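Local coordinates for protein putative triphosphoribosyl-dephospho-coA synthase (Archaeoglobus fulgidus DSM 4304, PDB 3H9P) that is of unestablished function but probably binds ATP and makes triphosphoribosyl-dephospho-CoA, at residues Y178-L181 against L182-P186; A199-I202 against T203-A206; P229-I232 against A233-A237. All coordinates share one frame; numbering follows the deposited sequence.

Contact 1: Y178-L181 against L182-P186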
# COMPACT_ATOMS: atom_id res chain seq x y z
N TYR A 178 16.09 -4.41 -19.63
CA TYR A 178 15.91 -3.53 -18.50
C TYR A 178 15.24 -2.23 -18.91
O TYR A 178 14.27 -1.78 -18.27
CB TYR A 178 17.26 -3.29 -17.80
CG TYR A 178 17.19 -2.30 -16.68
CD1 TYR A 178 16.67 -2.67 -15.43
CD2 TYR A 178 17.64 -0.98 -16.86
CE1 TYR A 178 16.61 -1.73 -14.37
CE2 TYR A 178 17.57 -0.06 -15.84
CZ TYR A 178 17.06 -0.43 -14.59
OH TYR A 178 17.01 0.50 -13.57
N TYR A 179 15.72 -1.60 -19.98
CA TYR A 179 15.12 -0.33 -20.41
C TYR A 179 13.70 -0.48 -20.95
O TYR A 179 12.82 0.36 -20.68
CB TYR A 179 16.05 0.52 -21.28
CG TYR A 179 17.24 1.06 -20.47
CD1 TYR A 179 17.15 2.27 -19.78
CD2 TYR A 179 18.42 0.33 -20.37
CE1 TYR A 179 18.21 2.76 -19.02
CE2 TYR A 179 19.51 0.82 -19.61
CZ TYR A 179 19.38 2.03 -18.93
OH TYR A 179 20.44 2.52 -18.17
N HIS A 180 13.46 -1.59 -21.65
CA HIS A 180 12.12 -1.99 -22.02
C HIS A 180 11.18 -2.05 -20.82
O HIS A 180 10.08 -1.47 -20.87
CB HIS A 180 12.18 -3.35 -22.66
CG HIS A 180 10.86 -3.85 -23.13
ND1 HIS A 180 10.23 -3.35 -24.25
CD2 HIS A 180 10.06 -4.84 -22.65
CE1 HIS A 180 9.10 -4.01 -24.45
NE2 HIS A 180 8.97 -4.92 -23.49
N LEU A 181 11.57 -2.78 -19.76
CA LEU A 181 10.67 -2.89 -18.60
C LEU A 181 10.57 -1.51 -17.91
O LEU A 181 9.48 -1.10 -17.51
CB LEU A 181 11.12 -3.99 -17.64
CG LEU A 181 11.17 -5.43 -18.21
CD1 LEU A 181 11.83 -6.48 -17.27
CD2 LEU A 181 9.80 -5.87 -18.60
N LEU A 182 11.68 -0.80 -17.83
CA LEU A 182 11.68 0.55 -17.27
C LEU A 182 10.68 1.48 -18.00
O LEU A 182 9.96 2.26 -17.34
CB LEU A 182 13.10 1.13 -17.26
CG LEU A 182 13.40 2.31 -16.32
CD1 LEU A 182 13.25 1.93 -14.81
CD2 LEU A 182 14.78 2.88 -16.61
N SER A 183 10.59 1.41 -19.32
CA SER A 183 9.59 2.27 -20.01
C SER A 183 8.13 1.81 -19.98
O SER A 183 7.25 2.50 -20.49
CB SER A 183 9.99 2.71 -21.44
OG SER A 183 11.14 2.07 -21.93
N LYS A 184 7.86 0.67 -19.37
CA LYS A 184 6.55 0.07 -19.53
C LYS A 184 5.81 0.06 -18.19
O LYS A 184 4.60 0.21 -18.13
CB LYS A 184 6.73 -1.35 -20.07
CG LYS A 184 5.51 -2.00 -20.62
CD LYS A 184 5.87 -3.40 -21.08
CE LYS A 184 4.73 -4.07 -21.79
NZ LYS A 184 4.94 -3.91 -23.24
N PHE A 185 6.55 -0.11 -17.11
CA PHE A 185 5.90 -0.30 -15.83
C PHE A 185 6.51 0.70 -14.88
O PHE A 185 7.73 0.70 -14.71
CB PHE A 185 6.09 -1.72 -15.31
CG PHE A 185 5.53 -2.78 -16.22
CD1 PHE A 185 4.14 -2.95 -16.34
CD2 PHE A 185 6.38 -3.60 -16.93
CE1 PHE A 185 3.63 -3.93 -17.15
CE2 PHE A 185 5.87 -4.59 -17.77
CZ PHE A 185 4.50 -4.75 -17.90
N PRO A 186 5.67 1.60 -14.34
CA PRO A 186 6.11 2.50 -13.26
C PRO A 186 6.47 1.62 -12.06
O PRO A 186 5.76 0.66 -11.77
CB PRO A 186 4.87 3.37 -12.97
CG PRO A 186 3.82 2.98 -13.95
CD PRO A 186 4.22 1.66 -14.59

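Contact 2: A199-I202 against T203-A206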
# COMPACT_ATOMS: atom_id res chain seq x y z
N ALA A 199 7.35 8.40 -10.64
CA ALA A 199 7.41 7.06 -11.24
C ALA A 199 6.95 7.02 -12.74
O ALA A 199 7.60 6.41 -13.59
CB ALA A 199 6.65 6.06 -10.39
N GLU A 200 5.84 7.67 -13.04
CA GLU A 200 5.32 7.71 -14.43
C GLU A 200 6.33 8.41 -15.31
O GLU A 200 6.50 8.07 -16.48
CB GLU A 200 3.98 8.45 -14.50
CG GLU A 200 2.89 7.66 -15.18
CD GLU A 200 1.94 7.01 -14.19
OE1 GLU A 200 0.95 7.65 -13.76
OE2 GLU A 200 2.16 5.84 -13.82
N LYS A 201 7.03 9.37 -14.73
CA LYS A 201 7.96 10.18 -15.49
C LYS A 201 9.18 9.39 -15.92
O LYS A 201 9.76 9.67 -16.96
CB LYS A 201 8.38 11.43 -14.72
CG LYS A 201 8.71 12.58 -15.63
CD LYS A 201 7.50 13.38 -16.08
CE LYS A 201 7.92 14.78 -16.52
NZ LYS A 201 6.76 15.66 -16.96
N ILE A 202 9.57 8.40 -15.12
CA ILE A 202 10.66 7.47 -15.43
C ILE A 202 10.35 6.71 -16.68
O ILE A 202 11.20 6.55 -17.54
CB ILE A 202 10.91 6.46 -14.28
CG1 ILE A 202 11.23 7.20 -12.97
CG2 ILE A 202 12.05 5.45 -14.62
CD1 ILE A 202 12.36 8.12 -13.10
N THR A 203 9.13 6.21 -16.79
CA THR A 203 8.78 5.47 -17.98
C THR A 203 9.00 6.35 -19.20
O THR A 203 9.59 5.90 -20.18
CB THR A 203 7.38 4.89 -17.93
OG1 THR A 203 6.45 5.96 -17.97
CG2 THR A 203 7.18 4.08 -16.65
N GLU A 204 8.62 7.63 -19.11
CA GLU A 204 8.78 8.55 -20.26
C GLU A 204 10.23 8.88 -20.55
O GLU A 204 10.61 9.04 -21.73
CB GLU A 204 7.95 9.83 -20.08
CG GLU A 204 6.47 9.52 -20.00
CD GLU A 204 5.62 10.67 -19.51
OE1 GLU A 204 6.18 11.60 -18.90
OE2 GLU A 204 4.38 10.64 -19.73
N TRP A 205 11.04 8.99 -19.49
CA TRP A 205 12.46 9.28 -19.67
C TRP A 205 13.14 8.03 -20.18
O TRP A 205 14.00 8.11 -21.06
CB TRP A 205 13.14 9.71 -18.37
CG TRP A 205 12.58 10.97 -17.77
CD1 TRP A 205 11.97 12.00 -18.44
CD2 TRP A 205 12.59 11.34 -16.39
NE1 TRP A 205 11.58 12.97 -17.55
CE2 TRP A 205 11.95 12.60 -16.29
CE3 TRP A 205 13.08 10.73 -15.23
CZ2 TRP A 205 11.80 13.27 -15.06
CZ3 TRP A 205 12.90 11.38 -14.01
CH2 TRP A 205 12.27 12.63 -13.93
N ALA A 206 12.72 6.87 -19.65
CA ALA A 206 13.28 5.61 -20.11
C ALA A 206 13.04 5.44 -21.60
O ALA A 206 13.96 5.06 -22.30
CB ALA A 206 12.75 4.38 -19.32

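Contact 3: P229-I232 against A233-A237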
# COMPACT_ATOMS: atom_id res chain seq x y z
N PRO A 229 14.86 2.07 -9.25
CA PRO A 229 13.79 1.21 -9.78
C PRO A 229 14.03 -0.27 -9.52
O PRO A 229 14.16 -1.05 -10.48
CB PRO A 229 13.84 1.46 -11.28
CG PRO A 229 14.98 2.37 -11.55
CD PRO A 229 15.79 2.52 -10.31
N GLY A 230 14.07 -0.65 -8.25
CA GLY A 230 14.38 -2.02 -7.84
C GLY A 230 13.52 -3.12 -8.44
O GLY A 230 14.01 -4.21 -8.73
N THR A 231 12.24 -2.84 -8.64
CA THR A 231 11.30 -3.86 -9.10
C THR A 231 11.58 -4.20 -10.55
O THR A 231 11.39 -5.35 -10.96
CB THR A 231 9.87 -3.36 -8.99
OG1 THR A 231 9.68 -2.73 -7.72
CG2 THR A 231 8.86 -4.49 -9.16
N ILE A 232 12.02 -3.21 -11.32
CA ILE A 232 12.32 -3.41 -12.71
C ILE A 232 13.51 -4.36 -12.85
O ILE A 232 13.46 -5.33 -13.64
CB ILE A 232 12.54 -2.06 -13.44
CG1 ILE A 232 11.34 -1.14 -13.24
CG2 ILE A 232 12.87 -2.28 -14.93
CD1 ILE A 232 9.97 -1.78 -13.69
N ALA A 233 14.55 -4.11 -12.08
CA ALA A 233 15.68 -5.03 -12.00
C ALA A 233 15.24 -6.41 -11.47
O ALA A 233 15.68 -7.45 -11.99
CB ALA A 233 16.78 -4.43 -11.12
N ASP A 234 14.38 -6.43 -10.46
CA ASP A 234 13.78 -7.70 -9.99
C ASP A 234 13.18 -8.48 -11.16
O ASP A 234 13.50 -9.66 -11.35
CB ASP A 234 12.71 -7.47 -8.89
CG ASP A 234 13.33 -6.96 -7.56
OD1 ASP A 234 14.55 -7.15 -7.37
OD2 ASP A 234 12.63 -6.38 -6.68
N LEU A 235 12.35 -7.81 -11.98
CA LEU A 235 11.65 -8.46 -13.09
C LEU A 235 12.61 -8.83 -14.21
O LEU A 235 12.37 -9.77 -14.98
CB LEU A 235 10.56 -7.55 -13.63
CG LEU A 235 9.34 -7.41 -12.70
CD1 LEU A 235 8.57 -6.10 -12.94
CD2 LEU A 235 8.39 -8.59 -12.83
N THR A 236 13.72 -8.11 -14.30
CA THR A 236 14.69 -8.45 -15.31
C THR A 236 15.33 -9.80 -14.94
O THR A 236 15.59 -10.64 -15.79
CB THR A 236 15.70 -7.31 -15.40
OG1 THR A 236 14.99 -6.17 -15.84
CG2 THR A 236 16.86 -7.62 -16.40
N ALA A 237 15.53 -10.02 -13.65
CA ALA A 237 16.16 -11.23 -13.16
C ALA A 237 15.24 -12.41 -13.32
O ALA A 237 15.69 -13.48 -13.68
CB ALA A 237 16.56 -11.06 -11.67

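Contact 1: Y178-L181 against L182-P186
Tyr179 O is gripped twice by Ser183, which reaches it from opposite faces of the carbonyl plane. Ser183 OG donates to Tyr179 O over 2.7 Å, tilted 33° from that plane, while Ser183 N donates to Tyr179 O at 2.8 Å. A second shared acceptor lies two residues on. Phe185 N comes to Leu181 O at 3.1 Å almost along the C=O axis, whereas Lys184 N sits well above the plane, 62° out of it, at 3.0 Å from Leu181 O. Bonding here thus changes from the four-residue spacing seen in Leu182 N to Tyr178 O (2.8 Å) to a mixture of three- and four-residue spacings. This is the C-terminal end of helix 171-182, where the chain passes into the short loop before helix 188-194 of an all-helical fold. On the apolar side Leu182 runs alongside two tyrosines and points the same way. Its CG is anti to the backbone N (chi1 -160°), and the branch CD2 meets both rings obliquely, 4.0 Å from Tyr179 CD1 and 4.1 Å from Tyr178 CE2. The Tyr178 ring in turn sets CD2 above one face of Tyr179, toward its rim, and Tyr179 also makes a cation-pi contact with Arg215. Leu181 CD2 packs on Phe185 CE2 at 4.2 Å. His180 and Lys184 extend side by side; the ammonium group of Lys184 forms a salt bridge with Glu159, and the imidazole of His180 stacks on Phe163, both partners belonging to helix 155-167.

Contact 2: A199-I202 against T203-A206
Thr203 OG1 donates to Glu200 O over 2.6 Å, one turn back along the same helix. With chi1 at 68° the hydroxyl lies between the backbone N and the carbonyl carbon, which brings it to that carbonyl and leaves the methyl group anti to the carbonyl carbon. Glu200 O also takes a weak bond from Glu204 N. Two further backbone bonds follow, Trp205 N to Lys201 O at 2.9 Å and Ala206 N to Ile202 O, the latter short, at 2.6 Å. Lys201 O lies over one face of the indole, 3.2 Å above its plane and toward the rim. On this same face Lys201 CB makes a CH-pi contact, 4.1 Å from the centroid of the six-membered ring of Trp205 and 19° off the normal. Lys201 CG presses closer, 3.2 Å from Trp205 CZ2, while Ile202 CD1 meets the CE3-CZ3 side of the six-membered ring obliquely, 3.4 Å from Trp205 CZ3. Replacing Trp205 by an alanine removes the indole and would probably leave the Lys201 methylenes and Ile202 CD1 without their aromatic cover. Lys201 NZ and Glu204 OE1 stand 4.5 Å apart, beyond a salt bridge. Around this part of helix 196-208, Ile202 and Ala206 rest on Leu182 of helix 171-182, Trp205 packs on Leu218 and Lys221 of helix 212-225, and Ala199 meets helix 188-194 through Val190 and Ile191.

Contact 3: P229-I232 against A233-A237
The carboxylate of Asp234 turns one flat face to Gly230 O: the oxygen stands 3.1 Å from Asp234 CG, almost straight above that carbon, and about equally far from both carboxylate oxygens. With two acceptors facing each other there is no hydrogen bond in this approach; Gly230 O instead accepts the backbone bond from Asp234 N at 2.8 Å. Phe16, Ala60 and Leu63 of other helices pack around the Asp234 side chain. Two residues on from Gly230, Ile232 O accepts from both the hydroxyl and the amide of Thr236, OG1 at 2.8 Å and N at 2.9 Å, which arrive from opposite faces of its plane. The hydroxyl takes this place because OG1 is anti to the carbonyl carbon (chi1 -63°). Alongside, Thr231 CG2 and Leu235 CD1 point the same way and touch at 4.1 Å, the residues also joined by the bond from Leu235 N to Thr231 O. Asp187 accepts from Thr231 OG1 and from Ile232 N, an amide in the first turn. Pro229 holds the N-cap position, and its O receives a weak, 3.5 Å bond from Ala233 N, an arrangement that marks the buried N-terminal start of helix 230-246.

How the contacts relate
Along the chain the three contacts come in series, each local to one stretch, so none nests in or crosses another. Contact 1 ends helix 171-182 and opens the loop to helix 188-194; contact 2 lies within helix 196-208; contact 3 begins helix 230-246, after helix 212-225. In space contact 1 stands between the other two and touches both. Toward contact 2, Ser183 CB comes 3.5 Å from Thr203 O. Toward contact 3, Tyr178 OH lies 3.4 Å from Pro229 CG. Contacts 2 and 3 do not touch, their nearest atoms being about 5 Å apart, so the end of helix 171-182 joins their two helices by packing.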